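Glycoside hydrolase family protein (PDB 6Q2F) hydrolyses alpha-L-rhamnosides as an alpha-L-rhamnosidase of the glycoside hydrolases, and binds a sodium ion. Local coordinates at residues P55-H60 with H678-V683; R272-F277 with F371-D376; T647-P652 with A695-Y700. All coordinates share one frame; numbering follows the deposited sequence.

Contact 1 (P55-H60 with H678-V683); sequences PRVWWH and HTSVHV
Two backbone hydrogen bonds tie strand residues 57-60 to the loop 678-683. Ser680 N donates to Trp58 O at 2.7 Å, in the carbonyl plane. Farther along, His682 N points almost straight (176°) at His60 O, 2.9 Å away, approaching from above the plane of that carbonyl. Between them Ser680 O accepts a CA-H...O contact from Trp59 CA at 3.2 Å and lies at the edge of the same residue's indole, 3.1 Å from Trp59 CD1. The indole, its CG anti to the backbone N, runs alongside His682, whose CB is 3.6 Å from Trp59 NE1. Trp58, His60 and His678 form an aromatic cluster: Trp58 CE3 meets His678 CD2 obliquely at 3.5 Å, and His60 turns an edge to the His678 face in an offset edge-to-face pair. Outside this shell, Gln87 holds Trp58 NE1, and both Trp58 and His678 pack on Glu644, a sodium ligand. Residues 55-60 lie on the first strand of the (beta/alpha)8 barrel and 678-683 form the loop that follows the last, 674-677. Asp74 OD2 takes Trp59 NE1, His682 ND1 and Val683 N together, so its negative charge is likely to be stabilised, with a proton favoured on His682 ND1.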
loop_
_atom_site.group_PDB
_atom_site.type_symbol
_atom_site.label_atom_id
_atom_site.label_comp_id
_atom_site.label_asym_id
_atom_site.label_seq_id
_atom_site.Cartn_x
_atom_site.Cartn_y
_atom_site.Cartn_z
ATOM N N PRO A 55 15.084 -12.314 -5.161
ATOM C CA PRO A 55 13.705 -11.957 -4.851
ATOM C C PRO A 55 12.947 -13.145 -4.285
ATOM O O PRO A 55 13.316 -14.311 -4.465
ATOM C CB PRO A 55 13.126 -11.539 -6.205
ATOM C CG PRO A 55 13.836 -12.433 -7.164
ATOM C CD PRO A 55 15.269 -12.499 -6.612
ATOM N N ARG A 56 11.878 -12.818 -3.573
ATOM C CA ARG A 56 10.964 -13.806 -3.031
ATOM C C ARG A 56 9.743 -13.900 -3.938
ATOM O O ARG A 56 9.539 -13.073 -4.830
ATOM C CB ARG A 56 10.551 -13.413 -1.613
ATOM C CG ARG A 56 11.540 -13.751 -0.499
ATOM C CD ARG A 56 12.914 -13.086 -0.607
ATOM N NE ARG A 56 13.673 -13.399 0.609
ATOM C CZ ARG A 56 14.992 -13.512 0.695
ATOM N NH1 ARG A 56 15.753 -13.319 -0.390
ATOM N NH2 ARG A 56 15.535 -13.810 1.878
ATOM N N VAL A 57 8.918 -14.922 -3.703
ATOM C CA VAL A 57 7.613 -15.006 -4.353
ATOM C C VAL A 57 6.542 -15.302 -3.309
ATOM O O VAL A 57 6.791 -15.937 -2.284
ATOM C CB VAL A 57 7.569 -16.079 -5.469
ATOM C CG1 VAL A 57 8.668 -15.811 -6.503
ATOM C CG2 VAL A 57 7.678 -17.464 -4.871
ATOM N N TRP A 58 5.340 -14.824 -3.573
ATOM C CA TRP A 58 4.182 -15.329 -2.875
ATOM C C TRP A 58 3.801 -16.676 -3.485
ATOM O O TRP A 58 3.969 -16.913 -4.689
ATOM C CB TRP A 58 3.022 -14.332 -2.956
ATOM C CG TRP A 58 3.157 -13.239 -1.928
ATOM C CD1 TRP A 58 4.228 -13.021 -1.110
ATOM C CD2 TRP A 58 2.177 -12.255 -1.575
ATOM N NE1 TRP A 58 3.982 -11.952 -0.284
ATOM C CE2 TRP A 58 2.730 -11.470 -0.544
ATOM C CE3 TRP A 58 0.879 -11.976 -2.014
ATOM C CZ2 TRP A 58 2.044 -10.403 0.033
ATOM C CZ3 TRP A 58 0.194 -10.916 -1.437
ATOM C CH2 TRP A 58 0.773 -10.151 -0.418
ATOM N N TRP A 59 3.304 -17.575 -2.638
ATOM C CA TRP A 59 3.150 -18.991 -3.006
ATOM C C TRP A 59 1.816 -19.491 -2.449
ATOM O O TRP A 59 1.751 -20.125 -1.395
ATOM C CB TRP A 59 4.338 -19.785 -2.479
ATOM C CG TRP A 59 4.412 -21.224 -2.856
ATOM C CD1 TRP A 59 4.375 -21.768 -4.125
ATOM C CD2 TRP A 59 4.669 -22.306 -1.964
ATOM N NE1 TRP A 59 4.550 -23.135 -4.050
ATOM C CE2 TRP A 59 4.731 -23.486 -2.735
ATOM C CE3 TRP A 59 4.828 -22.396 -0.580
ATOM C CZ2 TRP A 59 4.949 -24.733 -2.166
ATOM C CZ3 TRP A 59 5.026 -23.639 -0.013
ATOM C CH2 TRP A 59 5.095 -24.791 -0.806
ATOM N N HIS A 60 0.743 -19.191 -3.170
ATOM C CA HIS A 60 -0.601 -19.485 -2.695
ATOM C C HIS A 60 -0.940 -20.955 -2.896
ATOM O O HIS A 60 -0.742 -21.503 -3.979
ATOM C CB HIS A 60 -1.629 -18.623 -3.424
ATOM C CG HIS A 60 -1.565 -17.170 -3.070
ATOM N ND1 HIS A 60 -0.694 -16.292 -3.680
ATOM C CD2 HIS A 60 -2.286 -16.437 -2.187
ATOM C CE1 HIS A 60 -0.871 -15.083 -3.175
ATOM N NE2 HIS A 60 -1.830 -15.145 -2.268
ATOM N N HIS A 678 4.181 -11.337 -6.847
ATOM C CA HIS A 678 2.831 -11.778 -6.754
ATOM C C HIS A 678 2.443 -12.315 -8.116
ATOM O O HIS A 678 2.256 -11.520 -8.983
ATOM C CB HIS A 678 1.971 -10.577 -6.467
ATOM C CG HIS A 678 0.537 -10.892 -6.257
ATOM N ND1 HIS A 678 -0.297 -11.262 -7.275
ATOM C CD2 HIS A 678 -0.214 -10.888 -5.143
ATOM C CE1 HIS A 678 -1.493 -11.496 -6.795
ATOM N NE2 HIS A 678 -1.470 -11.270 -5.504
ATOM N N THR A 679 2.286 -13.616 -8.327
ATOM C CA THR A 679 2.526 -14.701 -7.409
ATOM C C THR A 679 3.011 -15.942 -8.134
ATOM O O THR A 679 3.067 -16.009 -9.315
ATOM C CB THR A 679 1.276 -15.290 -6.739
ATOM O OG1 THR A 679 0.093 -14.928 -7.412
ATOM C CG2 THR A 679 1.232 -15.030 -5.380
ATOM N N SER A 680 3.344 -16.927 -7.342
ATOM C CA SER A 680 3.766 -18.187 -7.764
ATOM C C SER A 680 2.827 -19.171 -7.091
ATOM O O SER A 680 3.129 -19.714 -6.076
ATOM C CB SER A 680 5.192 -18.418 -7.344
ATOM O OG SER A 680 5.729 -19.516 -7.962
ATOM N N VAL A 681 1.667 -19.372 -7.676
ATOM C CA VAL A 681 0.705 -20.334 -7.165
ATOM C C VAL A 681 1.335 -21.726 -7.137
ATOM O O VAL A 681 2.087 -22.113 -8.039
ATOM C CB VAL A 681 -0.563 -20.277 -8.036
ATOM C CG1 VAL A 681 -1.341 -21.571 -7.953
ATOM C CG2 VAL A 681 -1.445 -19.114 -7.608
ATOM N N HIS A 682 1.040 -22.475 -6.083
ATOM C CA HIS A 682 1.551 -23.834 -5.945
ATOM C C HIS A 682 0.965 -24.747 -7.014
ATOM O O HIS A 682 -0.253 -24.754 -7.235
ATOM C CB HIS A 682 1.205 -24.378 -4.557
ATOM C CG HIS A 682 1.272 -25.868 -4.454
ATOM N ND1 HIS A 682 2.402 -26.586 -4.778
ATOM C CD2 HIS A 682 0.355 -26.774 -4.033
ATOM C CE1 HIS A 682 2.177 -27.871 -4.573
ATOM N NE2 HIS A 682 0.946 -28.009 -4.115
ATOM N N VAL A 683 1.836 -25.523 -7.660
ATOM C CA VAL A 683 1.452 -26.445 -8.726
ATOM C C VAL A 683 1.373 -27.854 -8.151
ATOM O O VAL A 683 2.411 -28.484 -7.905
ATOM C CB VAL A 683 2.442 -26.379 -9.897
ATOM C CG1 VAL A 683 2.091 -27.427 -10.964
ATOM C CG2 VAL A 683 2.467 -24.981 -10.472
#

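Contact 2 (R272-F277 with F371-D376); sequences RSATVF and FELHSD
Phe371 extends its ring alongside Val276, CG anti to its own backbone N (chi1 -176°), so that Phe371 CD1 comes to 3.5 Å from Val276 CG2, while Thr275 O lies at the ring edge. Glu372 makes the regular antiparallel hydrogen-bonded pair with Thr275: Glu372 N to Thr275 O and Thr275 N to Glu372 O are both 2.8 Å, and each donor lies in the plane of the carbonyl it meets. At Leu373 the pairing with Ala274 is non-hydrogen-bonded, and the branch Leu373 CD2 reaches Ala274 CB at 3.9 Å. Phe371, Leu373 and Val276 turn to one face of this four-stranded antiparallel sheet and pack on strands 260-265 and 327-331 of a second sheet, the layering of a beta sandwich. His374 lies on the other face; its N donates to Ser273 O at 2.7 Å, and its ring edge faces Thr275 OG1, a hydroxyl bonded to Thr317. His374 O meets two donors, Arg272 N at 2.9 Å, nearly along the C=O axis, and weakly Ser273 N, because Arg272 and Ser273 form a classic beta bulge opposite it. Ser375 O then receives Arg272 NH1 at 2.7 Å, in its carbonyl plane, with the extended arginine chain running past the same oxygen. An alanine in place of Arg272 would lose this guanidinium bond and would probably loosen the turn after the strand, although the bulge bonds come from backbone. Asp376 O closes on Arg272 CB at 3.4 Å.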
loop_
_atom_site.group_PDB
_atom_site.type_symbol
_atom_site.label_atom_id
_atom_site.label_comp_id
_atom_site.label_asym_id
_atom_site.label_seq_id
_atom_site.Cartn_x
_atom_site.Cartn_y
_atom_site.Cartn_z
ATOM N N ARG A 272 -31.097 22.855 13.344
ATOM C CA ARG A 272 -29.668 23.073 13.457
ATOM C C ARG A 272 -28.819 21.894 13.002
ATOM O O ARG A 272 -27.679 22.059 12.686
ATOM C CB ARG A 272 -29.306 23.461 14.867
ATOM C CG ARG A 272 -29.535 24.912 15.143
ATOM C CD ARG A 272 -29.384 25.194 16.607
ATOM N NE ARG A 272 -29.837 26.524 16.933
ATOM C CZ ARG A 272 -31.113 26.848 17.091
ATOM N NH1 ARG A 272 -32.043 25.933 16.957
ATOM N NH2 ARG A 272 -31.449 28.081 17.384
ATOM N N SER A 273 -29.392 20.700 13.023
ATOM C CA SER A 273 -28.644 19.529 12.606
ATOM C C SER A 273 -29.554 18.443 12.070
ATOM O O SER A 273 -30.732 18.369 12.418
ATOM C CB SER A 273 -27.811 18.986 13.771
ATOM O OG SER A 273 -26.888 19.956 14.235
ATOM N N ALA A 274 -28.990 17.592 11.224
ATOM C CA ALA A 274 -29.721 16.492 10.673
ATOM C C ALA A 274 -28.917 15.213 10.609
ATOM O O ALA A 274 -27.762 15.237 10.322
ATOM C CB ALA A 274 -30.151 16.855 9.286
ATOM N N THR A 275 -29.563 14.089 10.834
ATOM C CA THR A 275 -28.919 12.788 10.712
ATOM C C THR A 275 -29.660 11.969 9.663
ATOM O O THR A 275 -30.896 11.910 9.674
ATOM C CB THR A 275 -28.894 12.044 12.055
ATOM O OG1 THR A 275 -28.232 12.851 13.034
ATOM C CG2 THR A 275 -28.155 10.729 11.914
ATOM N N VAL A 276 -28.909 11.341 8.759
ATOM C CA VAL A 276 -29.477 10.533 7.688
ATOM C C VAL A 276 -28.780 9.179 7.660
ATOM O O VAL A 276 -27.569 9.092 7.881
ATOM C CB VAL A 276 -29.342 11.246 6.326
ATOM C CG1 VAL A 276 -29.780 10.341 5.201
ATOM C CG2 VAL A 276 -30.167 12.515 6.319
ATOM N N PHE A 277 -29.543 8.118 7.396
ATOM C CA PHE A 277 -28.938 6.845 7.024
ATOM C C PHE A 277 -29.750 6.178 5.925
ATOM O O PHE A 277 -30.972 6.028 6.038
ATOM C CB PHE A 277 -28.799 5.891 8.212
ATOM C CG PHE A 277 -28.118 4.600 7.855
ATOM C CD1 PHE A 277 -26.804 4.596 7.408
ATOM C CD2 PHE A 277 -28.792 3.394 7.951
ATOM C CE1 PHE A 277 -26.171 3.404 7.069
ATOM C CE2 PHE A 277 -28.171 2.201 7.612
ATOM C CZ PHE A 277 -26.858 2.203 7.174
ATOM N N PHE A 371 -33.975 9.651 8.989
ATOM C CA PHE A 371 -33.876 11.040 8.546
ATOM C C PHE A 371 -34.434 11.885 9.686
ATOM O O PHE A 371 -35.654 12.019 9.821
ATOM C CB PHE A 371 -34.630 11.275 7.244
ATOM C CG PHE A 371 -34.490 12.669 6.702
ATOM C CD1 PHE A 371 -33.446 13.492 7.106
ATOM C CD2 PHE A 371 -35.405 13.163 5.792
ATOM C CE1 PHE A 371 -33.317 14.778 6.608
ATOM C CE2 PHE A 371 -35.279 14.451 5.291
ATOM C CZ PHE A 371 -34.235 15.257 5.702
ATOM N N GLU A 372 -33.538 12.444 10.494
ATOM C CA GLU A 372 -33.895 13.076 11.756
ATOM C C GLU A 372 -33.382 14.507 11.773
ATOM O O GLU A 372 -32.193 14.746 11.538
ATOM C CB GLU A 372 -33.308 12.282 12.928
ATOM C CG GLU A 372 -33.767 12.722 14.305
ATOM C CD GLU A 372 -33.474 11.666 15.361
ATOM O OE1 GLU A 372 -33.353 10.471 14.989
ATOM O OE2 GLU A 372 -33.372 12.028 16.557
ATOM N N LEU A 373 -34.276 15.451 12.050
ATOM C CA LEU A 373 -33.907 16.850 12.212
ATOM C C LEU A 373 -33.811 17.180 13.700
ATOM O O LEU A 373 -34.608 16.693 14.507
ATOM C CB LEU A 373 -34.924 17.767 11.528
ATOM C CG LEU A 373 -35.240 17.447 10.062
ATOM C CD1 LEU A 373 -36.203 18.461 9.473
ATOM C CD2 LEU A 373 -33.973 17.384 9.232
ATOM N N HIS A 374 -32.835 18.013 14.053
ATOM C CA HIS A 374 -32.551 18.355 15.442
ATOM C C HIS A 374 -32.672 19.858 15.656
ATOM O O HIS A 374 -32.167 20.648 14.850
ATOM C CB HIS A 374 -31.148 17.893 15.841
ATOM C CG HIS A 374 -30.955 16.411 15.777
ATOM N ND1 HIS A 374 -31.346 15.568 16.794
ATOM C CD2 HIS A 374 -30.405 15.622 14.823
ATOM C CE1 HIS A 374 -31.051 14.322 16.470
ATOM N NE2 HIS A 374 -30.476 14.327 15.281
ATOM N N SER A 375 -33.329 20.251 16.753
ATOM C CA SER A 375 -33.339 21.660 17.141
ATOM C C SER A 375 -31.955 22.115 17.582
ATOM O O SER A 375 -31.556 23.253 17.319
ATOM C CB SER A 375 -34.339 21.901 18.272
ATOM O OG SER A 375 -35.507 21.116 18.125
ATOM N N ASP A 376 -31.214 21.247 18.265
ATOM C CA ASP A 376 -29.936 21.625 18.842
ATOM C C ASP A 376 -28.788 21.396 17.860
ATOM O O ASP A 376 -28.920 20.709 16.842
ATOM C CB ASP A 376 -29.682 20.860 20.145
ATOM C CG ASP A 376 -30.006 19.378 20.032
ATOM O OD1 ASP A 376 -30.775 18.996 19.121
ATOM O OD2 ASP A 376 -29.503 18.593 20.868
#

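Contact 3 (T647-P652 with A695-Y700); sequences TASMAP and AIFGQY
Phe697 and Tyr700 both set CG anti to the carbonyl carbon, beside the backbone N (chi1 -57° and -56°), yet they go to different sides. The Phe697 ring comes alongside Thr647, with Phe697 CD1 4.2 Å from Thr647 CG2 and Ala648 O at its edge. Ile696 takes the crowded rotamer, CG1 between the backbone N and the carbonyl carbon, which lays that atom over a face of the Phe697 ring. The Tyr700 ring instead folds back over its own segment, one face on Gly698 CA at 3.4 Å; a beta carbon at position 698 would run into Tyr700 CE1, so the glycine admits the ring. The cis peptide before Gln699 lies in the turn between them. Residues 697-698 form a short antiparallel strand on the end of strand 642-649, the seventh strand of the (beta/alpha)8 barrel. Ala648 and Gly698 are its hydrogen-bonded pair: Gly698 N to Ala648 O is 2.8 Å, whereas Ala648 N reaches Gly698 O at 3.2 Å from far above the carbonyl plane (72° out of it). That same oxygen also accepts His678 ND1. Two residues on, past the non-hydrogen-bonded pair of Ser649 and Phe697, Met650 N donates to Ile696 O at 3.1 Å, nearly along the C=O axis. Past the ladder, a water links the two segments: it accepts from Ala651 N at 2.8 Å, shares a hydrogen bond with Tyr700 OH at 2.7 Å and donates weakly to Ala648 O. Tyr700 CE1 lies 3.3 Å from Ala651 O, its OH comes close to Pro652 CA, and the ring stacks with Trp653. Trp610, on the neighbouring strand 604-610, touches Thr647, Ser649 and Phe697.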
loop_
_atom_site.group_PDB
_atom_site.type_symbol
_atom_site.label_atom_id
_atom_site.label_comp_id
_atom_site.label_asym_id
_atom_site.label_seq_id
_atom_site.Cartn_x
_atom_site.Cartn_y
_atom_site.Cartn_z
ATOM N N THR A 647 1.341 -7.446 -9.245
ATOM C CA THR A 647 -0.021 -7.944 -9.285
ATOM C C THR A 647 -0.681 -7.468 -10.568
ATOM O O THR A 647 -0.496 -6.321 -10.990
ATOM C CB THR A 647 -0.808 -7.462 -8.072
ATOM O OG1 THR A 647 -0.131 -7.873 -6.883
ATOM C CG2 THR A 647 -2.206 -8.065 -8.113
ATOM N N ALA A 648 -1.423 -8.367 -11.205
ATOM C CA ALA A 648 -2.085 -8.085 -12.464
ATOM C C ALA A 648 -3.511 -8.599 -12.403
ATOM O O ALA A 648 -3.789 -9.635 -11.796
ATOM C CB ALA A 648 -1.348 -8.732 -13.638
ATOM N N SER A 649 -4.405 -7.871 -13.048
ATOM C CA SER A 649 -5.821 -8.194 -13.047
ATOM C C SER A 649 -6.305 -8.427 -14.473
ATOM O O SER A 649 -6.089 -7.585 -15.346
ATOM C CB SER A 649 -6.613 -7.067 -12.370
ATOM O OG SER A 649 -7.990 -7.299 -12.487
HETATM N N MSE A 650 -6.946 -9.576 -14.698
HETATM C CA MSE A 650 -7.600 -9.903 -15.960
HETATM C C MSE A 650 -6.651 -9.797 -17.158
HETATM O O MSE A 650 -6.971 -9.196 -18.183
HETATM C CB MSE A 650 -8.827 -9.012 -16.151
HETATM C CG MSE A 650 -9.922 -9.303 -15.138
HETATM SE SE MSE A 650 -11.534 -8.261 -15.399
HETATM C CE MSE A 650 -11.000 -6.520 -14.709
ATOM N N ALA A 651 -5.472 -10.392 -17.005
ATOM C CA ALA A 651 -4.472 -10.468 -18.073
ATOM C C ALA A 651 -3.843 -11.855 -18.044
ATOM O O ALA A 651 -2.665 -12.019 -17.709
ATOM C CB ALA A 651 -3.424 -9.362 -17.916
ATOM N N PRO A 652 -4.609 -12.882 -18.409
ATOM C CA PRO A 652 -4.164 -14.276 -18.217
ATOM C C PRO A 652 -2.874 -14.601 -18.957
ATOM O O PRO A 652 -2.817 -14.565 -20.187
ATOM C CB PRO A 652 -5.336 -15.094 -18.767
ATOM C CG PRO A 652 -6.467 -14.138 -18.888
ATOM C CD PRO A 652 -5.890 -12.798 -19.123
ATOM N N ALA A 695 -7.250 -16.938 -8.827
ATOM C CA ALA A 695 -8.421 -16.300 -9.371
ATOM C C ALA A 695 -8.099 -15.553 -10.667
ATOM O O ALA A 695 -7.505 -16.089 -11.523
ATOM C CB ALA A 695 -9.100 -15.428 -8.348
ATOM N N ILE A 696 -8.472 -14.305 -10.765
ATOM C CA ILE A 696 -8.255 -13.528 -11.953
ATOM C C ILE A 696 -6.955 -12.788 -11.896
ATOM O O ILE A 696 -6.747 -11.866 -12.632
ATOM C CB ILE A 696 -9.324 -12.452 -12.068
ATOM C CG1 ILE A 696 -9.310 -11.570 -10.846
ATOM C CG2 ILE A 696 -10.698 -13.047 -12.224
ATOM C CD1 ILE A 696 -10.156 -10.341 -11.011
ATOM N N PHE A 697 -6.086 -13.129 -10.979
ATOM C CA PHE A 697 -4.869 -12.369 -10.862
ATOM C C PHE A 697 -3.609 -13.034 -11.291
ATOM O O PHE A 697 -3.443 -14.201 -11.153
ATOM C CB PHE A 697 -4.661 -11.931 -9.419
ATOM C CG PHE A 697 -5.773 -11.150 -8.846
ATOM C CD1 PHE A 697 -5.885 -9.834 -9.090
ATOM C CD2 PHE A 697 -6.677 -11.737 -8.031
ATOM C CE1 PHE A 697 -6.909 -9.109 -8.564
ATOM C CE2 PHE A 697 -7.696 -11.025 -7.485
ATOM C CZ PHE A 697 -7.814 -9.701 -7.757
ATOM N N GLY A 698 -2.708 -12.224 -11.792
ATOM C CA GLY A 698 -1.389 -12.653 -12.161
ATOM C C GLY A 698 -0.525 -11.992 -11.099
ATOM O O GLY A 698 -1.074 -11.393 -10.244
ATOM N N GLN A 699 0.794 -12.076 -11.140
ATOM C CA GLN A 699 1.564 -12.805 -12.109
ATOM C C GLN A 699 1.323 -14.277 -11.992
ATOM O O GLN A 699 0.844 -14.750 -11.014
ATOM C CB GLN A 699 3.053 -12.566 -11.917
ATOM C CG GLN A 699 3.502 -11.175 -12.207
ATOM C CD GLN A 699 3.283 -10.784 -13.631
ATOM O OE1 GLN A 699 3.767 -11.417 -14.509
ATOM N NE2 GLN A 699 2.551 -9.748 -13.849
ATOM N N TYR A 700 1.707 -14.985 -13.024
ATOM C CA TYR A 700 1.502 -16.427 -13.141
ATOM C C TYR A 700 2.845 -17.155 -13.057
ATOM O O TYR A 700 3.117 -18.105 -13.797
ATOM C CB TYR A 700 0.773 -16.752 -14.449
ATOM C CG TYR A 700 -0.545 -16.012 -14.572
ATOM C CD1 TYR A 700 -0.600 -14.726 -15.094
ATOM C CD2 TYR A 700 -1.733 -16.589 -14.140
ATOM C CE1 TYR A 700 -1.792 -14.046 -15.192
ATOM C CE2 TYR A 700 -2.926 -15.908 -14.220
ATOM C CZ TYR A 700 -2.957 -14.637 -14.748
ATOM O OH TYR A 700 -4.145 -13.965 -14.835
HETATM O O HOH W 1 -4.152 -11.277 -14.733
#

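In the fold
Contacts 1 and 3 share the barrel sheet, their centres 12 Å apart, and they touch: His678 O lies 2.7 Å from Gln699 N, a probable hydrogen bond. Along the chain their segments alternate, 55-60, 647-652, 678-683, 695-700, so the first strand, the seventh and the loops after the eighth are knitted together near the sodium site, at the C-terminal end of the barrel where such folds usually carry their active sites. Contact 2 stands apart in a beta sandwich on the opposite side of the chain's centre from contact 1, its centre 52 Å from contact 1 and 47 Å from contact 3. Its strands come between the third (127-131) and fourth (497-502) barrel strands, an insertion.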